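Local atomic coordinates of YCAC GENE product (Escherichia coli, PDB entry 1YAC), a protein that is probably a hydrolase of still unknown specificity, an octameric member of the isochorismatase-like family built as a three-layer alpha-beta-alpha sandwich. Residues D12-L17 against K101-K106; A47-L52 against E171-W176; V113-C118 against S140-E145; V135-S140 against A160-W165. One frame throughout, in Å; residues are numbered along the deposited sequence.

In the fold
Contacts 2, 3 and 4 are buried, whereas contact 1 is partly exposed, at the end of the sheet where strand 13-18 begins. Contact 4 lies nearest the middle of the chain and is mostly sheet hydrogen bonding between two parallel strands, with an aspartate reaching the next helix. Contact 3 shares Ser140 with it but joins loop to helix start through short polar bonds and a water. Contact 2 is almost wholly aromatic and apolar, and touches contact 1 where Leu52 packs on Val15. Contact 1 mixes one carboxylate-to-backbone bond with lysine methylenes. Contacts 2, 3 and 4 also meet other subunits of the octamer; contact 1 meets none.

Contact 1 of 4, residues D12-L17 against K101-K106; sequences DAAVLL and KATGKK
Asp12 and Lys105 bring their CA atoms within 4.8 Å of each other where residues 103-106 pass the start of strand 13-18, the touching parts 12-14 and 103-106 running 122° apart. The contact lies at the N-terminal ends of the strands of the parallel sheet in the three-layer alpha-beta-alpha sandwich: the chain has left helix 94-102 and is about to enter strand 107-112, which lies beside strand 13-18. Gly104, with positive phi, takes the chain out of helical conformation. An ST turn follows the helix, Thr103 OG1 accepting from Lys105 N at 3.2 Å while the same hydroxyl is bonded to Val100 O.

The Asp12 carboxylate meets the chain just beyond this turn. Its OD1 takes the N-H of Lys106 at 3.0 Å in an almost straight bond (171°), the donor standing well above the carboxylate plane. OD2 touches Lys106 CB at 3.4 Å, the two side chains lying side by side and pointing the same way; the ammonium of Lys106 continues to Gly130 O.

Lys105 spreads its methylenes over the strand backbone. CB lies 3.7 Å from Ala14 N, and CG packs on Ala13 C at 3.7 Å. A bend at chi2 (-51°) brings CD over Ala13 N and Asp12 CA, and NZ ends on Asn11 O. With NZ 5.4 Å from Asp12 OD1, the opposite charges probably attract without forming a salt bridge. The methyl CB of Ala14 rests 3.7 Å from Thr103 OG1.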
# COMPACT_ATOMS: atom_id res chain seq x y z
N ASP A 12 -31.99 16.83 17.47
CA ASP A 12 -32.02 15.68 18.37
C ASP A 12 -30.67 14.97 18.48
O ASP A 12 -30.61 13.77 18.79
CB ASP A 12 -33.10 14.67 17.93
CG ASP A 12 -33.63 13.83 19.07
OD1 ASP A 12 -33.34 14.11 20.26
OD2 ASP A 12 -34.35 12.87 18.78
N ALA A 13 -29.59 15.73 18.35
CA ALA A 13 -28.25 15.16 18.40
C ALA A 13 -27.26 15.91 19.28
O ALA A 13 -27.26 17.15 19.31
CB ALA A 13 -27.67 15.05 16.98
N ALA A 14 -26.44 15.16 20.01
CA ALA A 14 -25.41 15.74 20.85
C ALA A 14 -24.07 15.17 20.36
O ALA A 14 -24.02 14.08 19.76
CB ALA A 14 -25.61 15.39 22.32
N VAL A 15 -23.00 15.91 20.57
CA VAL A 15 -21.68 15.48 20.14
C VAL A 15 -20.82 15.16 21.35
O VAL A 15 -20.76 15.96 22.29
CB VAL A 15 -21.00 16.58 19.29
CG1 VAL A 15 -19.57 16.17 18.89
CG2 VAL A 15 -21.82 16.84 18.04
N LEU A 16 -20.20 13.98 21.35
CA LEU A 16 -19.31 13.58 22.46
C LEU A 16 -17.90 13.49 21.91
O LEU A 16 -17.63 12.68 21.02
CB LEU A 16 -19.70 12.20 23.03
CG LEU A 16 -21.16 11.84 23.34
CD1 LEU A 16 -21.21 10.53 24.13
CD2 LEU A 16 -21.87 12.95 24.09
N LEU A 17 -17.01 14.34 22.42
CA LEU A 17 -15.61 14.36 21.99
C LEU A 17 -14.81 13.75 23.13
O LEU A 17 -14.57 14.39 24.16
CB LEU A 17 -15.17 15.79 21.67
CG LEU A 17 -16.02 16.48 20.59
CD1 LEU A 17 -15.46 17.88 20.31
CD2 LEU A 17 -16.02 15.64 19.30
N LYS A 101 -27.13 12.66 29.23
CA LYS A 101 -28.58 12.60 29.37
C LYS A 101 -29.21 13.99 29.53
O LYS A 101 -30.33 14.21 29.07
CB LYS A 101 -28.98 11.67 30.51
CG LYS A 101 -28.63 10.20 30.22
CD LYS A 101 -29.10 9.26 31.31
CE LYS A 101 -28.80 7.82 30.92
NZ LYS A 101 -29.35 6.86 31.90
N ALA A 102 -28.47 14.92 30.12
CA ALA A 102 -28.97 16.28 30.32
C ALA A 102 -29.15 17.03 29.01
O ALA A 102 -29.84 18.05 28.96
CB ALA A 102 -28.05 17.07 31.24
N THR A 103 -28.49 16.59 27.95
CA THR A 103 -28.63 17.25 26.66
C THR A 103 -30.05 17.01 26.13
O THR A 103 -30.55 17.77 25.31
CB THR A 103 -27.63 16.73 25.59
OG1 THR A 103 -27.95 15.38 25.25
CG2 THR A 103 -26.20 16.79 26.10
N GLY A 104 -30.64 15.90 26.57
CA GLY A 104 -31.98 15.54 26.15
C GLY A 104 -32.03 15.03 24.72
O GLY A 104 -33.12 14.90 24.14
N LYS A 105 -30.87 14.72 24.15
CA LYS A 105 -30.78 14.25 22.77
C LYS A 105 -30.74 12.73 22.65
O LYS A 105 -30.02 12.07 23.39
CB LYS A 105 -29.55 14.85 22.07
CG LYS A 105 -29.48 16.37 22.15
CD LYS A 105 -30.77 17.02 21.70
CE LYS A 105 -30.70 18.52 21.85
NZ LYS A 105 -31.98 19.17 21.46
N LYS A 106 -31.51 12.21 21.70
CA LYS A 106 -31.59 10.77 21.44
C LYS A 106 -30.38 10.26 20.63
O LYS A 106 -29.97 9.10 20.77
CB LYS A 106 -32.88 10.49 20.68
CG LYS A 106 -33.08 9.07 20.17
CD LYS A 106 -33.23 8.10 21.28
CE LYS A 106 -33.84 6.81 20.81
NZ LYS A 106 -34.23 6.01 22.01

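Contact 2 of 4, residues A47-L52 against E171-W176; sequences AKYFNL and ELHRDW
Phe50 packs its ring against Leu172 and His173, linking the end of helix 33-49 to the last turn of helix 165-173. From CB, which points toward residues 171-176, the torsion chi1 of -70° sets CG anti to the carbonyl carbon, where it comes 4.1 Å from Leu172 CD1. One ring side then follows Leu172: CD2 touches Leu172 CD1 at 3.7 Å, and CE2 passes the same methyl and Leu172 CB. The other side leads to His173: CD1 still faces Leu172 CB, but CE1 lies 3.6 Å from His173 CD2, and CZ at the tip meets His173 CB at 3.7 Å.

Each face of the phenyl ring has a neighbour. Leu172 CB stands 3.8 Å from the Phe50 ring centroid, only 7° off the normal, a CH-pi contact; over the centre of the opposite face lies CD2 of Tyr49, the preceding residue. The imidazole approaches rim to rim, its plane turned 65° from the phenyl plane, with neither ring over the other. Tyr49 CE2 adds an edge contact to His173 CD2 at 3.9 Å, while its hydroxyl is hydrogen-bonded to Asp179 OD2. Leu52 and Leu172 reach toward each other tip to tip, their CD1 atoms 3.9 Å apart.

Leu52 is brought round by a Schellman motif at Asn51, which ends helix 33-49 ahead of strand 54-59. The cluster thus sits between the two helix ends: Leu52 also rests on Val15 of strand 13-18, His173 reaches Leu183 of helix 180-190, and neighbouring Glu171 forms a salt bridge with Arg154 of the second subunit.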
# COMPACT_ATOMS: atom_id res chain seq x y z
N ALA A 47 -19.95 20.94 14.95
CA ALA A 47 -20.72 20.88 16.19
C ALA A 47 -21.11 22.31 16.58
O ALA A 47 -22.26 22.58 16.96
CB ALA A 47 -19.90 20.25 17.30
N LYS A 48 -20.15 23.22 16.45
CA LYS A 48 -20.40 24.62 16.76
C LYS A 48 -21.38 25.24 15.75
O LYS A 48 -22.35 25.90 16.15
CB LYS A 48 -19.07 25.39 16.75
CG LYS A 48 -19.23 26.88 17.00
CD LYS A 48 -18.75 27.29 18.38
CE LYS A 48 -19.50 26.60 19.49
NZ LYS A 48 -19.15 27.19 20.81
N TYR A 49 -21.13 24.99 14.47
CA TYR A 49 -21.99 25.53 13.41
C TYR A 49 -23.46 25.13 13.56
O TYR A 49 -24.36 25.96 13.41
CB TYR A 49 -21.48 25.09 12.03
CG TYR A 49 -22.38 25.53 10.90
CD1 TYR A 49 -22.55 26.88 10.59
CD2 TYR A 49 -23.09 24.59 10.15
CE1 TYR A 49 -23.40 27.28 9.57
CE2 TYR A 49 -23.94 24.99 9.13
CZ TYR A 49 -24.09 26.33 8.84
OH TYR A 49 -24.91 26.73 7.81
N PHE A 50 -23.69 23.84 13.80
CA PHE A 50 -25.04 23.33 13.98
C PHE A 50 -25.57 23.56 15.38
O PHE A 50 -26.69 23.16 15.69
CB PHE A 50 -25.10 21.84 13.63
CG PHE A 50 -24.93 21.56 12.17
CD1 PHE A 50 -25.91 21.94 11.26
CD2 PHE A 50 -23.75 20.98 11.69
CE1 PHE A 50 -25.73 21.75 9.89
CE2 PHE A 50 -23.56 20.79 10.32
CZ PHE A 50 -24.56 21.18 9.42
N ASN A 51 -24.76 24.16 16.26
CA ASN A 51 -25.21 24.42 17.62
C ASN A 51 -25.64 23.16 18.36
O ASN A 51 -26.66 23.17 19.04
CB ASN A 51 -26.40 25.38 17.62
CG ASN A 51 -25.99 26.80 17.65
OD1 ASN A 51 -26.09 27.52 16.66
ND2 ASN A 51 -25.55 27.24 18.79
N LEU A 52 -24.88 22.09 18.25
CA LEU A 52 -25.25 20.85 18.92
C LEU A 52 -24.66 20.80 20.31
O LEU A 52 -23.49 21.15 20.49
CB LEU A 52 -24.73 19.64 18.14
CG LEU A 52 -25.07 19.57 16.67
CD1 LEU A 52 -24.35 18.35 16.07
CD2 LEU A 52 -26.58 19.49 16.47
N GLU A 171 -25.86 15.30 6.48
CA GLU A 171 -27.09 14.71 6.99
C GLU A 171 -27.76 15.69 7.97
O GLU A 171 -28.99 15.76 8.05
CB GLU A 171 -26.82 13.36 7.66
CG GLU A 171 -28.06 12.48 7.75
CD GLU A 171 -27.72 11.03 8.01
OE1 GLU A 171 -27.51 10.31 7.03
OE2 GLU A 171 -27.68 10.61 9.19
N LEU A 172 -26.95 16.44 8.71
CA LEU A 172 -27.47 17.41 9.66
C LEU A 172 -28.08 18.63 8.95
O LEU A 172 -29.15 19.11 9.33
CB LEU A 172 -26.36 17.90 10.60
CG LEU A 172 -25.90 16.95 11.70
CD1 LEU A 172 -24.60 17.45 12.30
CD2 LEU A 172 -26.97 16.84 12.76
N HIS A 173 -27.38 19.14 7.94
CA HIS A 173 -27.81 20.32 7.23
C HIS A 173 -29.04 20.09 6.38
O HIS A 173 -29.91 20.97 6.29
CB HIS A 173 -26.67 20.87 6.35
CG HIS A 173 -26.81 22.33 6.03
ND1 HIS A 173 -27.05 22.79 4.75
CD2 HIS A 173 -26.67 23.42 6.81
CE1 HIS A 173 -27.05 24.11 4.76
NE2 HIS A 173 -26.83 24.52 6.00
N ARG A 174 -29.08 18.96 5.69
CA ARG A 174 -30.22 18.59 4.83
C ARG A 174 -30.42 19.40 3.56
O ARG A 174 -30.62 18.83 2.48
CB ARG A 174 -31.54 18.65 5.61
CG ARG A 174 -31.63 17.78 6.82
CD ARG A 174 -31.59 16.31 6.47
NE ARG A 174 -31.74 15.51 7.68
CZ ARG A 174 -32.90 15.26 8.26
NH1 ARG A 174 -34.02 15.74 7.73
NH2 ARG A 174 -32.95 14.58 9.40
N ASP A 175 -30.33 20.73 3.66
CA ASP A 175 -30.57 21.65 2.55
C ASP A 175 -29.63 22.84 2.54
O ASP A 175 -29.58 23.61 3.49
CB ASP A 175 -32.01 22.16 2.62
CG ASP A 175 -32.54 22.68 1.27
OD1 ASP A 175 -31.92 23.57 0.64
OD2 ASP A 175 -33.57 22.14 0.81
N TRP A 176 -28.95 23.02 1.42
CA TRP A 176 -28.01 24.13 1.24
C TRP A 176 -28.68 25.46 1.53
O TRP A 176 -28.13 26.30 2.26
CB TRP A 176 -27.50 24.15 -0.20
CG TRP A 176 -26.33 23.28 -0.48
CD1 TRP A 176 -26.35 22.05 -1.07
CD2 TRP A 176 -24.96 23.59 -0.23
NE1 TRP A 176 -25.07 21.58 -1.21
CE2 TRP A 176 -24.19 22.51 -0.71
CE3 TRP A 176 -24.30 24.69 0.33
CZ2 TRP A 176 -22.79 22.49 -0.64
CZ3 TRP A 176 -22.90 24.67 0.41
CH2 TRP A 176 -22.17 23.58 -0.08

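Contact 3 of 4, residues V113-C118 against S140-E145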
# COMPACT_ATOMS: atom_id res chain seq x y z
N VAL A 113 -10.18 9.20 20.91
CA VAL A 113 -9.01 8.34 20.78
C VAL A 113 -8.74 7.57 22.07
O VAL A 113 -8.99 8.09 23.16
CB VAL A 113 -7.72 9.10 20.24
CG1 VAL A 113 -7.95 10.58 20.02
CG2 VAL A 113 -6.48 8.84 21.11
N VAL A 114 -8.42 6.28 21.99
CA VAL A 114 -8.30 5.48 20.77
C VAL A 114 -9.67 4.91 20.38
O VAL A 114 -10.51 4.62 21.23
CB VAL A 114 -7.23 4.36 20.86
CG1 VAL A 114 -5.85 4.98 21.06
CG2 VAL A 114 -7.55 3.36 21.95
N THR A 115 -9.87 4.74 19.08
CA THR A 115 -11.13 4.22 18.52
C THR A 115 -11.75 3.01 19.22
O THR A 115 -12.91 3.05 19.61
CB THR A 115 -10.99 3.91 16.99
OG1 THR A 115 -10.24 4.93 16.37
CG2 THR A 115 -12.31 3.87 16.32
N GLU A 116 -10.93 1.99 19.47
CA GLU A 116 -11.41 0.73 20.06
C GLU A 116 -11.65 0.76 21.58
O GLU A 116 -12.15 -0.22 22.15
CB GLU A 116 -10.49 -0.43 19.69
CG GLU A 116 -9.16 -0.48 20.48
CD GLU A 116 -8.04 0.39 19.90
OE1 GLU A 116 -8.34 1.38 19.20
OE2 GLU A 116 -6.86 0.07 20.15
N VAL A 117 -11.28 1.86 22.23
CA VAL A 117 -11.47 1.99 23.67
C VAL A 117 -12.31 3.22 24.03
O VAL A 117 -13.48 3.09 24.38
CB VAL A 117 -10.12 2.07 24.42
CG1 VAL A 117 -10.35 2.40 25.91
CG2 VAL A 117 -9.39 0.74 24.30
N CYS A 118 -11.76 4.41 23.85
CA CYS A 118 -12.50 5.60 24.23
C CYS A 118 -13.73 5.91 23.39
O CYS A 118 -14.60 6.64 23.85
CB CYS A 118 -11.58 6.80 24.37
SG CYS A 118 -10.35 6.46 25.62
N SER A 140 -11.78 9.81 14.68
CA SER A 140 -11.41 8.91 15.77
C SER A 140 -10.12 8.25 15.31
O SER A 140 -9.98 7.94 14.13
CB SER A 140 -12.49 7.85 15.98
OG SER A 140 -13.72 8.47 16.36
N GLY A 141 -9.16 8.09 16.21
CA GLY A 141 -7.88 7.52 15.80
C GLY A 141 -7.37 6.40 16.68
O GLY A 141 -7.73 6.30 17.86
N THR A 142 -6.52 5.55 16.11
CA THR A 142 -5.99 4.43 16.86
C THR A 142 -4.62 4.02 16.33
O THR A 142 -4.06 4.69 15.45
CB THR A 142 -6.99 3.25 16.87
OG1 THR A 142 -6.47 2.16 17.63
CG2 THR A 142 -7.31 2.79 15.44
N PHE A 143 -4.10 2.92 16.88
CA PHE A 143 -2.77 2.41 16.52
C PHE A 143 -2.56 2.06 15.05
O PHE A 143 -1.60 2.52 14.43
CB PHE A 143 -2.43 1.18 17.38
CG PHE A 143 -2.56 1.41 18.86
CD1 PHE A 143 -1.52 2.00 19.58
CD2 PHE A 143 -3.74 1.07 19.53
CE1 PHE A 143 -1.65 2.25 20.95
CE2 PHE A 143 -3.88 1.32 20.90
CZ PHE A 143 -2.84 1.91 21.61
N ASN A 144 -3.47 1.29 14.47
CA ASN A 144 -3.31 0.83 13.10
C ASN A 144 -4.65 0.37 12.53
O ASN A 144 -5.67 0.44 13.21
CB ASN A 144 -2.27 -0.31 13.06
CG ASN A 144 -2.59 -1.45 14.02
OD1 ASN A 144 -3.61 -2.12 13.86
ND2 ASN A 144 -1.74 -1.66 15.04
N GLU A 145 -4.64 -0.10 11.28
CA GLU A 145 -5.85 -0.55 10.61
C GLU A 145 -6.52 -1.75 11.24
O GLU A 145 -7.75 -1.87 11.18
CB GLU A 145 -5.62 -0.74 9.10
CG GLU A 145 -5.42 0.60 8.39
CD GLU A 145 -5.24 0.48 6.87
OE1 GLU A 145 -5.53 -0.59 6.30
OE2 GLU A 145 -4.80 1.48 6.25
O HOH W 1 -9.42 5.13 13.81
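Thr142 and Glu116 meet because OG1 of the threonine stands anti to its backbone N (chi1 -179°) and the glutamate CG lies between backbone N and carbonyl carbon (chi1 76°), the chain then bending at chi2. This is the start of helix 115-128 in the isochorismatase-like fold, just after a cis peptide between Val113 and Val114, as in cysteine hydrolases of this family. The two side chains cross at about a right angle, and Thr142 OG1 donates to Glu116 OE1 at 2.6 Å, on the syn side of the carboxylate. The same hydroxyl is hydrogen-bonded to Thr147 OG1. Glu116 OE2 lies at the edge of the Phe143 ring, 3.3 Å from CE2, while that ring stacks edge-to-face with Phe166 of the third subunit.

The loop 140-144 runs past this helix start. Gly141 O accepts from Thr115 N at 2.9 Å, the donor 49° out of the carbonyl plane, and also receives a CA-H...O contact from Val114 CA at 3.1 Å. A water bridges the two segments: it accepts from Thr115 OG1 at 2.7 Å and donates to Ser140 O at 2.9 Å.

Contact 4 of 4, residues V135-S140 against A160-W165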
# COMPACT_ATOMS: atom_id res chain seq x y z
N VAL A 135 -20.90 6.98 14.92
CA VAL A 135 -19.46 7.09 15.15
C VAL A 135 -18.78 7.83 14.01
O VAL A 135 -19.03 7.51 12.84
CB VAL A 135 -18.84 5.68 15.29
CG1 VAL A 135 -17.32 5.75 15.39
CG2 VAL A 135 -19.43 4.97 16.50
N VAL A 136 -17.99 8.86 14.31
CA VAL A 136 -17.29 9.60 13.27
C VAL A 136 -15.93 8.90 13.14
O VAL A 136 -14.97 9.22 13.84
CB VAL A 136 -17.12 11.09 13.63
CG1 VAL A 136 -16.73 11.86 12.40
CG2 VAL A 136 -18.41 11.65 14.19
N THR A 137 -15.85 7.97 12.20
CA THR A 137 -14.66 7.15 12.00
C THR A 137 -13.42 7.87 11.51
O THR A 137 -12.31 7.36 11.67
CB THR A 137 -14.96 5.96 11.08
OG1 THR A 137 -15.34 6.44 9.79
CG2 THR A 137 -16.08 5.10 11.64
N ASP A 138 -13.61 9.01 10.84
CA ASP A 138 -12.45 9.76 10.37
C ASP A 138 -11.98 10.85 11.34
O ASP A 138 -11.00 11.54 11.06
CB ASP A 138 -12.63 10.25 8.92
CG ASP A 138 -13.73 11.28 8.76
OD1 ASP A 138 -14.54 11.48 9.69
OD2 ASP A 138 -13.78 11.88 7.66
N ALA A 139 -12.66 10.98 12.49
CA ALA A 139 -12.26 11.92 13.53
C ALA A 139 -11.91 11.13 14.82
O ALA A 139 -11.83 11.69 15.91
CB ALA A 139 -13.37 12.94 13.81
N SER A 140 -11.78 9.81 14.68
CA SER A 140 -11.41 8.91 15.77
C SER A 140 -10.12 8.25 15.31
O SER A 140 -9.98 7.94 14.13
CB SER A 140 -12.49 7.85 15.98
OG SER A 140 -13.72 8.47 16.36
N ALA A 160 -24.17 0.45 15.86
CA ALA A 160 -23.68 1.82 15.65
C ALA A 160 -23.64 2.12 14.16
O ALA A 160 -23.38 1.23 13.35
CB ALA A 160 -22.29 1.97 16.24
N GLN A 161 -23.97 3.35 13.79
CA GLN A 161 -23.91 3.75 12.39
C GLN A 161 -22.53 4.39 12.19
O GLN A 161 -22.14 5.29 12.94
CB GLN A 161 -25.02 4.74 12.05
CG GLN A 161 -26.42 4.13 12.14
CD GLN A 161 -27.49 4.99 11.50
OE1 GLN A 161 -27.54 5.12 10.27
NE2 GLN A 161 -28.37 5.56 12.31
N LEU A 162 -21.76 3.87 11.24
CA LEU A 162 -20.43 4.40 10.97
C LEU A 162 -20.55 5.51 9.96
O LEU A 162 -21.09 5.31 8.87
CB LEU A 162 -19.51 3.29 10.43
CG LEU A 162 -19.36 2.03 11.30
CD1 LEU A 162 -18.29 1.16 10.67
CD2 LEU A 162 -19.00 2.36 12.74
N MET A 163 -20.10 6.70 10.34
CA MET A 163 -20.16 7.86 9.47
C MET A 163 -18.83 8.62 9.49
O MET A 163 -17.90 8.29 10.24
CB MET A 163 -21.33 8.77 9.91
CG MET A 163 -22.73 8.26 9.45
SD MET A 163 -24.02 9.39 9.90
CE MET A 163 -23.99 10.51 8.56
N THR A 164 -18.71 9.59 8.59
CA THR A 164 -17.51 10.41 8.52
C THR A 164 -17.97 11.87 8.62
O THR A 164 -19.13 12.16 8.32
CB THR A 164 -16.66 10.06 7.27
OG1 THR A 164 -17.51 9.86 6.14
CG2 THR A 164 -15.89 8.75 7.53
N TRP A 165 -17.08 12.77 9.03
CA TRP A 165 -17.50 14.15 9.27
C TRP A 165 -18.26 14.87 8.17
O TRP A 165 -19.25 15.54 8.46
CB TRP A 165 -16.37 15.02 9.86
CG TRP A 165 -15.40 15.59 8.88
CD1 TRP A 165 -14.15 15.12 8.59
CD2 TRP A 165 -15.62 16.72 8.03
NE1 TRP A 165 -13.57 15.90 7.61
CE2 TRP A 165 -14.45 16.89 7.24
CE3 TRP A 165 -16.68 17.62 7.85
CZ2 TRP A 165 -14.33 17.91 6.30
CZ3 TRP A 165 -16.56 18.63 6.91
CH2 TRP A 165 -15.39 18.77 6.14
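Met163 N donates to Val135 O at 2.8 Å, the shortest hydrogen bond between the two segments. They belong to a beta-alpha-beta crossover, strand 132-136, helix 145-158 and strand 161-163, whose two strands pair in parallel. Val135 bonds on both sides of Leu162, its N donating to Gln161 O as its O accepts from Met163. One residue on, Met163 O accepts from Thr137 N at 2.9 Å, and Val136 CA adds a CA-H...O contact to it at 3.4 Å. Val135 and Leu162 share the face covered by helices 115-128 and 145-158, CB of the valine lying 4.2 Å from Leu162 CD2. Val136 turns to the other face, toward Leu43 of helix 33-49, and places CG1 3.5 Å from Trp165 N.

Past the strands, Asp138 holds the start of helix 165-173. Its CG lies between backbone N and carbonyl carbon (chi1 66°), and OD1 accepts from Trp165 N at 2.9 Å on the syn side. OD2 comes 3.4 Å from Trp165 CD1, the carboxylate and indole planes being only 24° apart; the indole NE1 is hydrogen-bonded to Asn39 OD1. Thr137 OG1 extends to Ser150 of the second subunit. The type I turn from Val136 to Ala139 is fixed at Val136 O, which Ala139 N and Ser140 OG reach from opposite faces of its plane, the hydroxyl at 2.9 Å.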